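Local coordinates for protein probable hydrolase (Pseudomonas aeruginosa, PDB 3OM8) that probably hydrolyses an ester or lactone as an alpha/beta-hydrolase-fold enzyme, possibly acting as a 3-oxoadipate enol-lactonase, at residues I105-W109 / L123-A128; Q108-L112 / Q203-R209; L212-Y218 / R238-A244. All coordinates share one frame; numbering follows the deposited sequence.

Interaction 1 of 3, residues I105-W109 / L123-A128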
loop_
_atom_site.group_PDB
_atom_site.type_symbol
_atom_site.label_atom_id
_atom_site.label_comp_id
_atom_site.label_asym_id
_atom_site.label_seq_id
_atom_site.Cartn_x
_atom_site.Cartn_y
_atom_site.Cartn_z
ATOM N N ILE B 105 -0.947 7.839 -17.543
ATOM C CA ILE B 105 -0.733 6.991 -18.713
ATOM C C ILE B 105 0.290 7.661 -19.630
ATOM O O ILE B 105 1.203 7.012 -20.155
ATOM C CB ILE B 105 -2.042 6.707 -19.487
ATOM C CG1 ILE B 105 -3.133 6.149 -18.562
ATOM C CG2 ILE B 105 -1.790 5.715 -20.610
ATOM C CD1 ILE B 105 -4.436 5.752 -19.326
ATOM N N VAL B 106 0.145 8.971 -19.809
ATOM C CA VAL B 106 1.167 9.741 -20.499
ATOM C C VAL B 106 2.526 9.541 -19.823
ATOM O O VAL B 106 3.549 9.373 -20.488
ATOM C CB VAL B 106 0.806 11.233 -20.558
ATOM C CG1 VAL B 106 1.919 12.023 -21.234
ATOM C CG2 VAL B 106 -0.511 11.426 -21.314
ATOM N N GLY B 107 2.527 9.542 -18.493
ATOM C CA GLY B 107 3.741 9.305 -17.735
ATOM C C GLY B 107 4.406 7.988 -18.087
ATOM O O GLY B 107 5.605 7.942 -18.372
ATOM N N GLN B 108 3.635 6.906 -18.064
ATOM C CA GLN B 108 4.191 5.596 -18.374
ATOM C C GLN B 108 4.763 5.571 -19.791
ATOM O O GLN B 108 5.822 4.979 -20.024
ATOM C CB GLN B 108 3.129 4.514 -18.211
ATOM C CG GLN B 108 2.620 4.355 -16.790
ATOM C CD GLN B 108 1.291 3.644 -16.744
ATOM O OE1 GLN B 108 1.211 2.443 -16.983
ATOM N NE2 GLN B 108 0.229 4.389 -16.453
ATOM N N TRP B 109 4.066 6.231 -20.721
ATOM C CA TRP B 109 4.515 6.331 -22.109
ATOM C C TRP B 109 5.846 7.070 -22.228
ATOM O O TRP B 109 6.756 6.614 -22.919
ATOM C CB TRP B 109 3.459 7.018 -22.992
ATOM C CG TRP B 109 3.774 6.936 -24.460
ATOM C CD1 TRP B 109 3.352 5.978 -25.330
ATOM C CD2 TRP B 109 4.596 7.837 -25.224
ATOM N NE1 TRP B 109 3.850 6.224 -26.587
ATOM C CE2 TRP B 109 4.616 7.360 -26.547
ATOM C CE3 TRP B 109 5.313 8.997 -24.917
ATOM C CZ2 TRP B 109 5.323 8.005 -27.566
ATOM C CZ3 TRP B 109 6.016 9.635 -25.928
ATOM C CH2 TRP B 109 6.016 9.138 -27.235
ATOM N N LEU B 123 3.067 8.453 -10.523
ATOM C CA LEU B 123 1.878 8.001 -11.220
ATOM C C LEU B 123 0.739 7.935 -10.220
ATOM O O LEU B 123 0.710 7.043 -9.374
ATOM C CB LEU B 123 2.131 6.611 -11.793
ATOM C CG LEU B 123 3.372 6.504 -12.675
ATOM C CD1 LEU B 123 3.608 5.067 -13.118
ATOM C CD2 LEU B 123 3.235 7.426 -13.882
ATOM N N ALA B 124 -0.191 8.880 -10.301
ATOM C CA ALA B 124 -1.283 8.951 -9.335
ATOM C C ALA B 124 -2.595 8.454 -9.933
ATOM O O ALA B 124 -2.950 8.822 -11.051
ATOM C CB ALA B 124 -1.448 10.375 -8.825
ATOM N N ASN B 125 -3.311 7.625 -9.179
ATOM C CA ASN B 125 -4.623 7.155 -9.584
ATOM C C ASN B 125 -4.650 6.869 -11.084
ATOM O O ASN B 125 -5.361 7.532 -11.849
ATOM C CB ASN B 125 -5.675 8.209 -9.241
ATOM C CG ASN B 125 -5.748 8.504 -7.748
ATOM O OD1 ASN B 125 -6.536 7.895 -7.027
ATOM N ND2 ASN B 125 -4.945 9.462 -7.289
ATOM N N THR B 126 -3.852 5.897 -11.500
ATOM C CA THR B 126 -3.703 5.606 -12.908
ATOM C C THR B 126 -3.674 4.107 -13.152
ATOM O O THR B 126 -3.935 3.307 -12.249
ATOM C CB THR B 126 -2.437 6.258 -13.494
ATOM O OG1 THR B 126 -2.481 6.180 -14.928
ATOM C CG2 THR B 126 -1.186 5.553 -12.985
ATOM N N SER B 127 -3.348 3.733 -14.382
ATOM C CA SER B 127 -3.425 2.346 -14.786
ATOM C C SER B 127 -2.612 2.110 -16.045
ATOM O O SER B 127 -2.329 3.041 -16.798
ATOM C CB SER B 127 -4.886 1.964 -15.013
ATOM O OG SER B 127 -4.990 0.754 -15.733
ATOM N N ALA B 128 -2.233 0.857 -16.265
ATOM C CA ALA B 128 -1.525 0.468 -17.474
ATOM C C ALA B 128 -2.474 -0.160 -18.490
ATOM O O ALA B 128 -2.080 -0.444 -19.617
ATOM C CB ALA B 128 -0.404 -0.492 -17.144
#
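Gln108 reaches from its helix to Ser127 through the one hydrogen bond between 105-109 and 123-128: NE2 donates to Ser127 O at 2.9 Å, with a nearly straight N-H...O angle of 166°. The oxygen lies almost in the plane of the glutamine amide, but the donor stands 61° above the carbonyl plane, so no lone pair is used. Gln108 NE2 has a second acceptor in Gly104 O, and two acceptors on one amide nitrogen probably hold its rotation. On its other branch, OE1 meets Ala128 CB at 3.4 Å, while the aliphatic part of the chain packs CG against Leu123 CD1 at 3.9 Å. Leu123 CD2 comes to 4.3 Å from Gly107 CA, an ordinary packing distance, at a helix position with no side chain. Ile105 adds CG1, 3.7 Å from Ser127 O.

In the second shell, Thr126 OG1, set trans to its own nitrogen (chi1 -168°), bonds to Ser101 O, tying the loop to what is probably the nucleophile elbow. Ser127 OG bonds to Trp129 N.

The contact links helix 102-113 to strand 118-124 within one beta-alpha-beta unit; Ile230 of helix 224-233 covers Gln108, Leu123 and Thr126, and Leu76 of helix 76-90 touches Ile105.

Interaction 2 of 3, residues Q108-L112 / Q203-R209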
loop_
_atom_site.group_PDB
_atom_site.type_symbol
_atom_site.label_atom_id
_atom_site.label_comp_id
_atom_site.label_asym_id
_atom_site.label_seq_id
_atom_site.Cartn_x
_atom_site.Cartn_y
_atom_site.Cartn_z
ATOM N N GLN B 108 3.635 6.906 -18.064
ATOM C CA GLN B 108 4.191 5.596 -18.374
ATOM C C GLN B 108 4.763 5.571 -19.791
ATOM O O GLN B 108 5.822 4.979 -20.024
ATOM C CB GLN B 108 3.129 4.514 -18.211
ATOM C CG GLN B 108 2.620 4.355 -16.790
ATOM C CD GLN B 108 1.291 3.644 -16.744
ATOM O OE1 GLN B 108 1.211 2.443 -16.983
ATOM N NE2 GLN B 108 0.229 4.389 -16.453
ATOM N N TRP B 109 4.066 6.231 -20.721
ATOM C CA TRP B 109 4.515 6.331 -22.109
ATOM C C TRP B 109 5.846 7.070 -22.228
ATOM O O TRP B 109 6.756 6.614 -22.919
ATOM C CB TRP B 109 3.459 7.018 -22.992
ATOM C CG TRP B 109 3.774 6.936 -24.460
ATOM C CD1 TRP B 109 3.352 5.978 -25.330
ATOM C CD2 TRP B 109 4.596 7.837 -25.224
ATOM N NE1 TRP B 109 3.850 6.224 -26.587
ATOM C CE2 TRP B 109 4.616 7.360 -26.547
ATOM C CE3 TRP B 109 5.313 8.997 -24.917
ATOM C CZ2 TRP B 109 5.323 8.005 -27.566
ATOM C CZ3 TRP B 109 6.016 9.635 -25.928
ATOM C CH2 TRP B 109 6.016 9.138 -27.235
ATOM N N LEU B 110 5.958 8.218 -21.565
ATOM C CA LEU B 110 7.207 8.965 -21.596
ATOM C C LEU B 110 8.363 8.117 -21.050
ATOM O O LEU B 110 9.468 8.137 -21.592
ATOM C CB LEU B 110 7.080 10.271 -20.819
ATOM C CG LEU B 110 6.108 11.269 -21.434
ATOM C CD1 LEU B 110 5.704 12.345 -20.435
ATOM C CD2 LEU B 110 6.723 11.883 -22.681
ATOM N N ALA B 111 8.103 7.357 -19.992
ATOM C CA ALA B 111 9.148 6.538 -19.388
ATOM C C ALA B 111 9.564 5.433 -20.345
ATOM O O ALA B 111 10.714 5.003 -20.351
ATOM C CB ALA B 111 8.680 5.950 -18.069
ATOM N N LEU B 112 8.624 4.979 -21.164
ATOM C CA LEU B 112 8.918 3.917 -22.122
ATOM C C LEU B 112 9.597 4.428 -23.390
ATOM O O LEU B 112 10.477 3.767 -23.934
ATOM C CB LEU B 112 7.644 3.147 -22.478
ATOM C CG LEU B 112 7.114 2.204 -21.397
ATOM C CD1 LEU B 112 5.694 1.776 -21.710
ATOM C CD2 LEU B 112 8.026 0.994 -21.261
ATOM N N GLN B 203 4.912 -4.161 -20.892
ATOM C CA GLN B 203 6.047 -3.307 -21.209
ATOM C C GLN B 203 6.633 -2.640 -19.971
ATOM O O GLN B 203 7.767 -2.159 -20.002
ATOM C CB GLN B 203 5.629 -2.220 -22.197
ATOM C CG GLN B 203 5.091 -2.743 -23.527
ATOM C CD GLN B 203 4.431 -1.654 -24.351
ATOM O OE1 GLN B 203 3.229 -1.705 -24.614
ATOM N NE2 GLN B 203 5.213 -0.661 -24.760
ATOM N N LEU B 204 5.862 -2.601 -18.889
ATOM C CA LEU B 204 6.295 -1.902 -17.684
ATOM C C LEU B 204 7.685 -2.347 -17.203
ATOM O O LEU B 204 8.501 -1.516 -16.798
ATOM C CB LEU B 204 5.270 -2.075 -16.565
ATOM C CG LEU B 204 3.886 -1.497 -16.849
ATOM C CD1 LEU B 204 3.021 -1.611 -15.612
ATOM C CD2 LEU B 204 3.997 -0.048 -17.317
ATOM N N ALA B 205 7.955 -3.648 -17.272
ATOM C CA ALA B 205 9.224 -4.200 -16.783
ATOM C C ALA B 205 10.453 -3.514 -17.391
ATOM O O ALA B 205 11.559 -3.671 -16.892
ATOM C CB ALA B 205 9.284 -5.709 -17.019
ATOM N N ARG B 206 10.252 -2.750 -18.459
ATOM C CA ARG B 206 11.359 -2.083 -19.142
ATOM C C ARG B 206 11.708 -0.744 -18.512
ATOM O O ARG B 206 12.814 -0.247 -18.686
ATOM C CB ARG B 206 11.032 -1.866 -20.623
ATOM C CG ARG B 206 10.825 -3.141 -21.423
ATOM C CD ARG B 206 10.200 -2.841 -22.780
ATOM N NE ARG B 206 9.772 -4.066 -23.452
ATOM C CZ ARG B 206 8.919 -4.108 -24.472
ATOM N NH1 ARG B 206 8.590 -5.274 -25.015
ATOM N NH2 ARG B 206 8.390 -2.986 -24.947
ATOM N N ILE B 207 10.759 -0.152 -17.798
ATOM C CA ILE B 207 10.970 1.160 -17.201
ATOM C C ILE B 207 12.121 1.142 -16.186
ATOM O O ILE B 207 12.187 0.270 -15.319
ATOM C CB ILE B 207 9.685 1.675 -16.542
ATOM C CG1 ILE B 207 8.655 2.011 -17.618
ATOM C CG2 ILE B 207 9.971 2.891 -15.662
ATOM C CD1 ILE B 207 7.289 2.343 -17.090
ATOM N N GLU B 208 13.029 2.105 -16.315
ATOM C CA GLU B 208 14.172 2.222 -15.414
ATOM C C GLU B 208 14.267 3.589 -14.734
ATOM O O GLU B 208 15.318 3.948 -14.208
ATOM C CB GLU B 208 15.485 1.881 -16.133
ATOM C CG GLU B 208 15.651 2.491 -17.524
ATOM C CD GLU B 208 16.051 3.962 -17.494
ATOM O OE1 GLU B 208 17.262 4.257 -17.425
ATOM O OE2 GLU B 208 15.152 4.825 -17.555
ATOM N N ARG B 209 13.171 4.346 -14.748
ATOM C CA ARG B 209 13.092 5.573 -13.962
ATOM C C ARG B 209 12.572 5.235 -12.560
ATOM O O ARG B 209 11.733 4.342 -12.399
ATOM C CB ARG B 209 12.167 6.614 -14.618
ATOM C CG ARG B 209 12.485 6.969 -16.081
ATOM C CD ARG B 209 13.986 7.041 -16.344
ATOM N NE ARG B 209 14.627 8.027 -15.493
ATOM C CZ ARG B 209 15.823 7.883 -14.934
ATOM N NH1 ARG B 209 16.299 8.852 -14.172
ATOM N NH2 ARG B 209 16.545 6.786 -15.134
#
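Ile207, the residue that packs on Ala111 and Leu112, has its backbone N bonded to Leu204 O at 2.8 Å. This bond lies within 203-209 and follows helical backbone angles at 204-206, which coil the chain just before Ile207. Between the two segments themselves there are no hydrogen bonds, and the 334 Å² they bury depends on side-chain packing.

Ile207 CG1 touches two successive helix residues: the atom lies 3.8 Å from Leu112 CD2 and 4.0 Å from Ala111 CB. CD1 and CG2 also approach Ala111 CB, so this methyl meets three carbons of one side chain. Leu112 meets Ile207 at about a right angle. Both its methyls meet Gln203, CD2 at the carbonyl oxygen (3.4 Å from Gln203 O) and CD1 at the side chain (3.9 Å from Gln203 NE2), and again the side chains meet nearly perpendicularly; CD2 also touches Arg206 CB at 4.2 Å. With CG opposite the carbonyl carbon (chi1 -74°) and the next torsion extended, the leucine carries both methyls out from the helix to the turn at 203-206.

At one margin Leu204 CD2 rests 3.8 Å from Gln108 OE1, whose amide is held through NE2 by Ser127 O. At the other, Arg209 CG approaches Ala111 CB while the guanidinium is engaged away from the helix: NE bonds to Ile118 O, and NH2 pairs weakly with the adjacent Glu208.

The loop preceding strand 211-216 thus lies along the C-terminal half of helix 102-113. Leu204 also packs on Ile230 and Ser233 of helix 224-233, while Ala111 reaches Leu121 of strand 118-124.

Interaction 3 of 3, residues L212-Y218 / R238-A244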
loop_
_atom_site.group_PDB
_atom_site.type_symbol
_atom_site.label_atom_id
_atom_site.label_comp_id
_atom_site.label_asym_id
_atom_site.label_seq_id
_atom_site.Cartn_x
_atom_site.Cartn_y
_atom_site.Cartn_z
ATOM N N LEU B 212 7.223 6.345 -8.216
ATOM C CA LEU B 212 6.275 6.275 -7.110
ATOM C C LEU B 212 4.858 6.135 -7.669
ATOM O O LEU B 212 4.462 6.891 -8.553
ATOM C CB LEU B 212 6.349 7.534 -6.251
ATOM C CG LEU B 212 5.227 7.697 -5.225
ATOM C CD1 LEU B 212 5.312 6.592 -4.164
ATOM C CD2 LEU B 212 5.289 9.068 -4.552
ATOM N N VAL B 213 4.103 5.170 -7.152
ATOM C CA VAL B 213 2.710 4.987 -7.535
ATOM C C VAL B 213 1.781 5.310 -6.368
ATOM O O VAL B 213 1.899 4.718 -5.293
ATOM C CB VAL B 213 2.428 3.543 -7.962
ATOM C CG1 VAL B 213 0.966 3.391 -8.358
ATOM C CG2 VAL B 213 3.335 3.133 -9.093
ATOM N N ILE B 214 0.867 6.251 -6.585
ATOM C CA ILE B 214 -0.169 6.585 -5.613
ATOM C C ILE B 214 -1.496 5.997 -6.079
ATOM O O ILE B 214 -1.876 6.165 -7.244
ATOM C CB ILE B 214 -0.295 8.108 -5.444
ATOM C CG1 ILE B 214 1.060 8.697 -5.033
ATOM C CG2 ILE B 214 -1.377 8.453 -4.426
ATOM C CD1 ILE B 214 1.072 10.190 -4.901
ATOM N N ALA B 215 -2.188 5.288 -5.192
ATOM C CA ALA B 215 -3.462 4.658 -5.543
ATOM C C ALA B 215 -4.542 4.970 -4.517
ATOM O O ALA B 215 -4.239 5.266 -3.365
ATOM C CB ALA B 215 -3.302 3.154 -5.700
ATOM N N GLY B 216 -5.799 4.922 -4.947
ATOM C CA GLY B 216 -6.922 5.186 -4.070
ATOM C C GLY B 216 -7.618 3.877 -3.775
ATOM O O GLY B 216 -7.956 3.134 -4.688
ATOM N N ALA B 217 -7.813 3.577 -2.498
ATOM C CA ALA B 217 -8.400 2.301 -2.113
ATOM C C ALA B 217 -9.808 2.115 -2.668
ATOM O O ALA B 217 -10.242 0.989 -2.898
ATOM C CB ALA B 217 -8.421 2.164 -0.595
ATOM N N TYR B 218 -10.527 3.219 -2.849
ATOM C CA TYR B 218 -11.926 3.158 -3.274
ATOM C C TYR B 218 -12.158 3.622 -4.732
ATOM O O TYR B 218 -13.271 3.987 -5.129
ATOM C CB TYR B 218 -12.785 3.966 -2.310
ATOM C CG TYR B 218 -12.586 3.589 -0.854
ATOM C CD1 TYR B 218 -13.073 2.384 -0.355
ATOM C CD2 TYR B 218 -11.942 4.443 0.021
ATOM C CE1 TYR B 218 -12.911 2.034 0.963
ATOM C CE2 TYR B 218 -11.766 4.102 1.365
ATOM C CZ TYR B 218 -12.251 2.892 1.824
ATOM O OH TYR B 218 -12.097 2.537 3.145
ATOM N N ARG B 238 7.815 2.221 -5.801
ATOM C CA ARG B 238 7.115 2.228 -4.522
ATOM C C ARG B 238 5.613 2.457 -4.706
ATOM O O ARG B 238 5.178 3.035 -5.705
ATOM C CB ARG B 238 7.653 3.338 -3.629
ATOM C CG ARG B 238 9.044 3.127 -3.106
ATOM C CD ARG B 238 9.161 3.800 -1.762
ATOM N NE ARG B 238 9.202 5.249 -1.881
ATOM C CZ ARG B 238 8.324 6.067 -1.316
ATOM N NH1 ARG B 238 8.465 7.373 -1.474
ATOM N NH2 ARG B 238 7.315 5.590 -0.589
ATOM N N LEU B 239 4.836 2.025 -3.719
ATOM C CA LEU B 239 3.391 2.208 -3.722
ATOM C C LEU B 239 2.932 2.886 -2.433
ATOM O O LEU B 239 3.281 2.458 -1.330
ATOM C CB LEU B 239 2.674 0.858 -3.878
ATOM C CG LEU B 239 1.148 0.851 -3.745
ATOM C CD1 LEU B 239 0.537 1.466 -5.001
ATOM C CD2 LEU B 239 0.599 -0.545 -3.538
ATOM N N VAL B 240 2.158 3.954 -2.589
ATOM C CA VAL B 240 1.466 4.600 -1.488
ATOM C C VAL B 240 -0.032 4.464 -1.738
ATOM O O VAL B 240 -0.506 4.792 -2.810
ATOM C CB VAL B 240 1.841 6.086 -1.399
ATOM C CG1 VAL B 240 0.809 6.859 -0.583
ATOM C CG2 VAL B 240 3.243 6.243 -0.805
ATOM N N THR B 241 -0.779 3.966 -0.766
ATOM C CA THR B 241 -2.215 3.806 -0.950
ATOM C C THR B 241 -2.993 4.669 0.026
ATOM O O THR B 241 -2.872 4.508 1.235
ATOM C CB THR B 241 -2.634 2.348 -0.774
ATOM O OG1 THR B 241 -1.996 1.551 -1.775
ATOM C CG2 THR B 241 -4.144 2.206 -0.914
ATOM N N LEU B 242 -3.794 5.589 -0.497
ATOM C CA LEU B 242 -4.590 6.466 0.353
ATOM C C LEU B 242 -6.034 5.994 0.394
ATOM O O LEU B 242 -6.494 5.331 -0.531
ATOM C CB LEU B 242 -4.503 7.905 -0.145
ATOM C CG LEU B 242 -3.071 8.420 -0.278
ATOM C CD1 LEU B 242 -3.024 9.788 -0.928
ATOM C CD2 LEU B 242 -2.377 8.439 1.096
ATOM N N PRO B 243 -6.758 6.313 1.478
ATOM C CA PRO B 243 -8.164 5.904 1.540
ATOM C C PRO B 243 -9.026 6.833 0.680
ATOM O O PRO B 243 -10.040 7.351 1.150
ATOM C CB PRO B 243 -8.503 6.079 3.021
ATOM C CG PRO B 243 -7.643 7.222 3.452
ATOM C CD PRO B 243 -6.355 7.090 2.665
ATOM N N ALA B 244 -8.601 7.040 -0.564
ATOM C CA ALA B 244 -9.280 7.949 -1.485
ATOM C C ALA B 244 -10.046 7.208 -2.568
ATOM O O ALA B 244 -9.891 5.997 -2.750
ATOM C CB ALA B 244 -8.280 8.892 -2.134
#
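Backbone hydrogen bonds form a parallel ladder that begins with Val213 N to Arg238 O (2.8 Å) and continues with Val240 N to Val213 O (2.8 Å), Ala215 N to Val240 O (3.0 Å) and Leu242 N to Ala215 O (2.9 Å); the strand axes lie 21° apart. Just past strand 212-216, Ala217 N donates to Leu242 O, and Tyr218 N donates to Ala244 O at 2.9 Å. Pro243, centre of an inverse gamma turn, bends the chain between these acceptors.

Apolar contacts occupy both faces. On one, Leu212 CD1 meets Val240 CG2 at 4.0 Å and also lies over a face of the Arg238 guanidinium; Ile214 CG2 touches Leu242 CD1, and Leu242 packs on Leu242 of a second subunit. On the other, Val213 CG1 packs on Leu239 CD1 at 3.9 Å; Val213 CG1 and Leu239 CG each lie trans to their own N (chi1 -180° and 173°), and Leu239 CD1 extends from that CG.

The aromatic contact belongs to Tyr218: Pro243 O sits at the ring edge, 3.7 Å from CD2.

Main-chain bonds thus set the strand alignment and apolar side chains cover both faces; past the strand ends bonding continues with the register slipped by one residue, into the turn leading to Asp219, probably the triad acid.

Overall arrangement
From the N terminus, the chain passes strand 95-100 and enters helix 102-113, which starts both interaction 1 and interaction 2. Interaction 1 closes a short loop when strand 118-124 returns beside the helix. Interaction 2 closes a far longer one: the chain runs through helices 134-145 to 185-196 before 203-209 comes back to the helix. The two closures thus start from the same helix stretch, and the second runs far longer. Gln108 belongs to both, and Ala128 packs on Leu204 between them. Interaction 3 follows in series, closing the loop through helix 224-233. Strands 118-124 and 211-216 are sheet neighbours, joining interactions 1 and 3 through backbone bonding.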